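Local coordinates for beta-n-acetylhexosaminidase (Streptococcus pneumoniae, PDB 4AZI), which probably hydrolyses terminal beta-linked N-acetylhexosamine residues from the non-reducing ends of glycans, as a family 20 glycoside hydrolase, at residues G277-Y281 with Y292-A297. The protein carries 2 engineered substitutions. Sequence-based numbering, arbitrary orientation.
Engineered in segment 292-297: Tyr292 (natural residue Gly). With OAN (O-(2-acetamido-2-deoxy D-glucopyranosylidene) amino-N-phenylcarbamate), chain C.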
loop_
_atom_site.group_PDB
_atom_site.type_symbol
_atom_site.label_atom_id
_atom_site.label_comp_id
_atom_site.label_asym_id
_atom_site.label_seq_id
_atom_site.Cartn_x
_atom_site.Cartn_y
_atom_site.Cartn_z
ATOM N N GLY A 277 12.732 -3.066 -1.745
ATOM C CA GLY A 277 12.773 -4.405 -1.148
ATOM C C GLY A 277 13.741 -4.503 0.027
ATOM O O GLY A 277 13.598 -5.362 0.899
ATOM N N ASP A 278 14.715 -3.600 0.063
ATOM C CA ASP A 278 15.666 -3.519 1.176
ATOM C C ASP A 278 14.959 -3.352 2.522
ATOM O O ASP A 278 15.461 -3.788 3.555
ATOM C CB ASP A 278 16.633 -2.344 0.951
ATOM C CG ASP A 278 17.707 -2.647 -0.084
ATOM O OD1 ASP A 278 17.760 -3.795 -0.587
ATOM O OD2 ASP A 278 18.502 -1.732 -0.396
ATOM N N TRP A 279 13.792 -2.712 2.502
ATOM C CA TRP A 279 13.033 -2.436 3.725
ATOM C C TRP A 279 11.900 -3.412 4.019
ATOM O O TRP A 279 11.063 -3.143 4.886
ATOM C CB TRP A 279 12.528 -0.982 3.717
ATOM C CG TRP A 279 13.621 0.042 3.468
ATOM C CD1 TRP A 279 14.892 0.079 4.031
ATOM C CD2 TRP A 279 13.563 1.222 2.589
ATOM N NE1 TRP A 279 15.607 1.156 3.559
ATOM C CE2 TRP A 279 14.869 1.882 2.697
ATOM C CE3 TRP A 279 12.600 1.768 1.743
ATOM C CZ2 TRP A 279 15.173 3.041 1.984
ATOM C CZ3 TRP A 279 12.918 2.932 1.027
ATOM C CH2 TRP A 279 14.171 3.558 1.155
ATOM N N TYR A 280 11.864 -4.548 3.319
ATOM C CA TYR A 280 10.808 -5.559 3.507
ATOM C C TYR A 280 11.010 -6.356 4.807
ATOM O O TYR A 280 12.139 -6.712 5.144
ATOM C CB TYR A 280 10.796 -6.545 2.331
ATOM C CG TYR A 280 10.063 -6.098 1.075
ATOM C CD1 TYR A 280 9.634 -4.778 0.911
ATOM C CD2 TYR A 280 9.818 -7.000 0.041
ATOM C CE1 TYR A 280 8.970 -4.372 -0.246
ATOM C CE2 TYR A 280 9.157 -6.606 -1.115
ATOM C CZ TYR A 280 8.723 -5.298 -1.249
ATOM O OH TYR A 280 8.055 -4.906 -2.400
ATOM N N TYR A 281 9.918 -6.640 5.514
ATOM C CA TYR A 281 9.930 -7.601 6.630
ATOM C C TYR A 281 8.723 -8.530 6.565
ATOM O O TYR A 281 7.587 -8.061 6.496
ATOM C CB TYR A 281 9.963 -6.910 7.998
ATOM C CG TYR A 281 9.798 -7.888 9.158
ATOM C CD1 TYR A 281 10.677 -8.967 9.320
ATOM C CD2 TYR A 281 8.751 -7.749 10.079
ATOM C CE1 TYR A 281 10.524 -9.870 10.363
ATOM C CE2 TYR A 281 8.592 -8.648 11.133
ATOM C CZ TYR A 281 9.486 -9.707 11.270
ATOM O OH TYR A 281 9.343 -10.608 12.309
ATOM N N TYR A 292 14.317 -10.984 3.677
ATOM C CA TYR A 292 13.329 -10.136 4.352
ATOM C C TYR A 292 13.102 -10.497 5.821
ATOM O O TYR A 292 11.975 -10.436 6.323
ATOM C CB TYR A 292 12.008 -10.118 3.564
ATOM C CG TYR A 292 12.175 -9.911 2.064
ATOM C CD1 TYR A 292 13.033 -8.931 1.562
ATOM C CD2 TYR A 292 11.445 -10.675 1.149
ATOM C CE1 TYR A 292 13.169 -8.731 0.190
ATOM C CE2 TYR A 292 11.583 -10.479 -0.223
ATOM C CZ TYR A 292 12.442 -9.505 -0.695
ATOM O OH TYR A 292 12.574 -9.310 -2.048
ATOM N N PHE A 293 14.179 -10.878 6.501
ATOM C CA PHE A 293 14.125 -11.113 7.949
ATOM C C PHE A 293 14.373 -9.795 8.688
ATOM O O PHE A 293 14.870 -8.835 8.087
ATOM C CB PHE A 293 15.080 -12.244 8.387
ATOM C CG PHE A 293 16.525 -12.025 8.013
ATOM C CD1 PHE A 293 16.995 -12.366 6.744
ATOM C CD2 PHE A 293 17.428 -11.514 8.944
ATOM C CE1 PHE A 293 18.330 -12.177 6.408
ATOM C CE2 PHE A 293 18.762 -11.325 8.609
ATOM C CZ PHE A 293 19.212 -11.655 7.342
ATOM N N LEU A 294 14.022 -9.747 9.974
ATOM C CA LEU A 294 13.966 -8.483 10.720
ATOM C C LEU A 294 15.293 -7.735 10.855
ATOM O O LEU A 294 15.372 -6.543 10.556
ATOM C CB LEU A 294 13.341 -8.698 12.106
ATOM C CG LEU A 294 13.027 -7.425 12.894
ATOM C CD1 LEU A 294 12.102 -6.496 12.107
ATOM C CD2 LEU A 294 12.435 -7.784 14.251
ATOM N N LYS A 295 16.329 -8.440 11.297
ATOM C CA LYS A 295 17.629 -7.826 11.566
ATOM C C LYS A 295 18.188 -7.049 10.364
ATOM O O LYS A 295 18.673 -5.922 10.501
ATOM C CB LYS A 295 18.600 -8.909 12.023
ATOM C CG LYS A 295 19.867 -8.419 12.707
ATOM C CD LYS A 295 20.477 -9.515 13.583
ATOM C CE LYS A 295 20.517 -10.885 12.909
ATOM N NZ LYS A 295 21.247 -10.910 11.604
ATOM N N LYS A 296 18.097 -7.654 9.186
ATOM C CA LYS A 296 18.565 -7.036 7.948
ATOM C C LYS A 296 17.702 -5.834 7.523
ATOM O O LYS A 296 18.231 -4.811 7.062
ATOM C CB LYS A 296 18.623 -8.091 6.838
ATOM C CG LYS A 296 19.008 -7.567 5.458
ATOM C CD LYS A 296 20.470 -7.141 5.386
ATOM C CE LYS A 296 21.401 -8.327 5.197
ATOM N NZ LYS A 296 22.808 -7.871 5.008
ATOM N N ALA A 297 16.384 -5.970 7.666
ATOM C CA ALA A 297 15.450 -4.873 7.390
ATOM C C ALA A 297 15.816 -3.654 8.230
ATOM O O ALA A 297 15.911 -2.533 7.717
ATOM C CB ALA A 297 14.014 -5.301 7.661
HETATM C CAH OAN C . 5.441 -6.352 -4.778
HETATM C CAG OAN C . 5.952 -7.407 -3.786
HETATM O OAN OAN C . 6.766 -7.101 -2.927
HETATM N NAI OAN C . 5.458 -8.636 -3.951
HETATM C CAB OAN C . 5.795 -9.802 -3.108
HETATM C CAC OAN C . 4.929 -9.792 -1.847
HETATM O OAJ OAN C . 3.650 -10.366 -2.145
HETATM C CAD OAN C . 5.590 -10.569 -0.717
HETATM O OAK OAN C . 4.712 -10.531 0.399
HETATM C CAE OAN C . 6.921 -9.896 -0.349
HETATM C CAF OAN C . 7.719 -10.609 0.747
HETATM O OAM OAN C . 8.147 -11.897 0.294
HETATM O OAL OAN C . 7.799 -9.721 -1.494
HETATM C CAA OAN C . 7.298 -9.857 -2.760
HETATM N NAY OAN C . 8.174 -10.032 -3.726
HETATM O OAQ OAN C . 9.483 -10.075 -3.346
HETATM C CAP OAN C . 10.272 -10.870 -4.129
HETATM O OAR OAN C . 11.485 -10.924 -3.916
HETATM N NAO OAN C . 9.656 -11.562 -5.099
HETATM C CAS OAN C . 10.262 -12.360 -5.992
HETATM C CAT OAN C . 9.983 -12.158 -7.344
HETATM C CAU OAN C . 10.580 -12.959 -8.318
HETATM C CAV OAN C . 11.465 -13.968 -7.942
HETATM C CAW OAN C . 11.750 -14.180 -6.586
HETATM C CAX OAN C . 11.149 -13.380 -5.610
#
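Tyr292, an engineered residue that replaces a natural glycine, adopts a positive phi (69°), a region that non-glycine residues enter less readily, and directs its side chain toward 277-281. Its ring face receives the edge of Tyr280, with centroids 5.0 Å apart and planes at 60°, while Tyr280 CB packs 3.4 Å from Tyr292 CD1. The two hydroxyls reach different parts of the bound inhibitor: Tyr280 OH donates to the acetamido oxygen OAN (2.6 Å), Tyr292 OH to the carbamate oxygen OAR (2.7 Å). Where the backbones come closest, Tyr281 CA makes a CA-H...O contact with Tyr292 O (3.5 Å). Phe293 follows at the N-cap position; its apolar ring cannot cap the helix and packs on Pro287 instead, while its carbonyl accepts a helical bond, Ala297 N to Phe293 O at 3.3 Å. Leu294 opens the helix and lays CD1 over the face of the Tyr281 ring, 3.9 Å from its centroid, a CH-pi contact that suits a branched aliphatic side chain; Tyr281 OH is hydrogen-bonded to Glu341 of helix 339-352. One turn on, Ala297 is small enough to bring CB within 3.4 Å of Tyr280 O, letting the helix lie close to the strand end. Strand 271-282 and helix 294-303 thus begin a beta-alpha-beta unit of the TIM barrel, whose strand C-terminal ends and following loops form the active-site pocket of family 20 glycoside hydrolases.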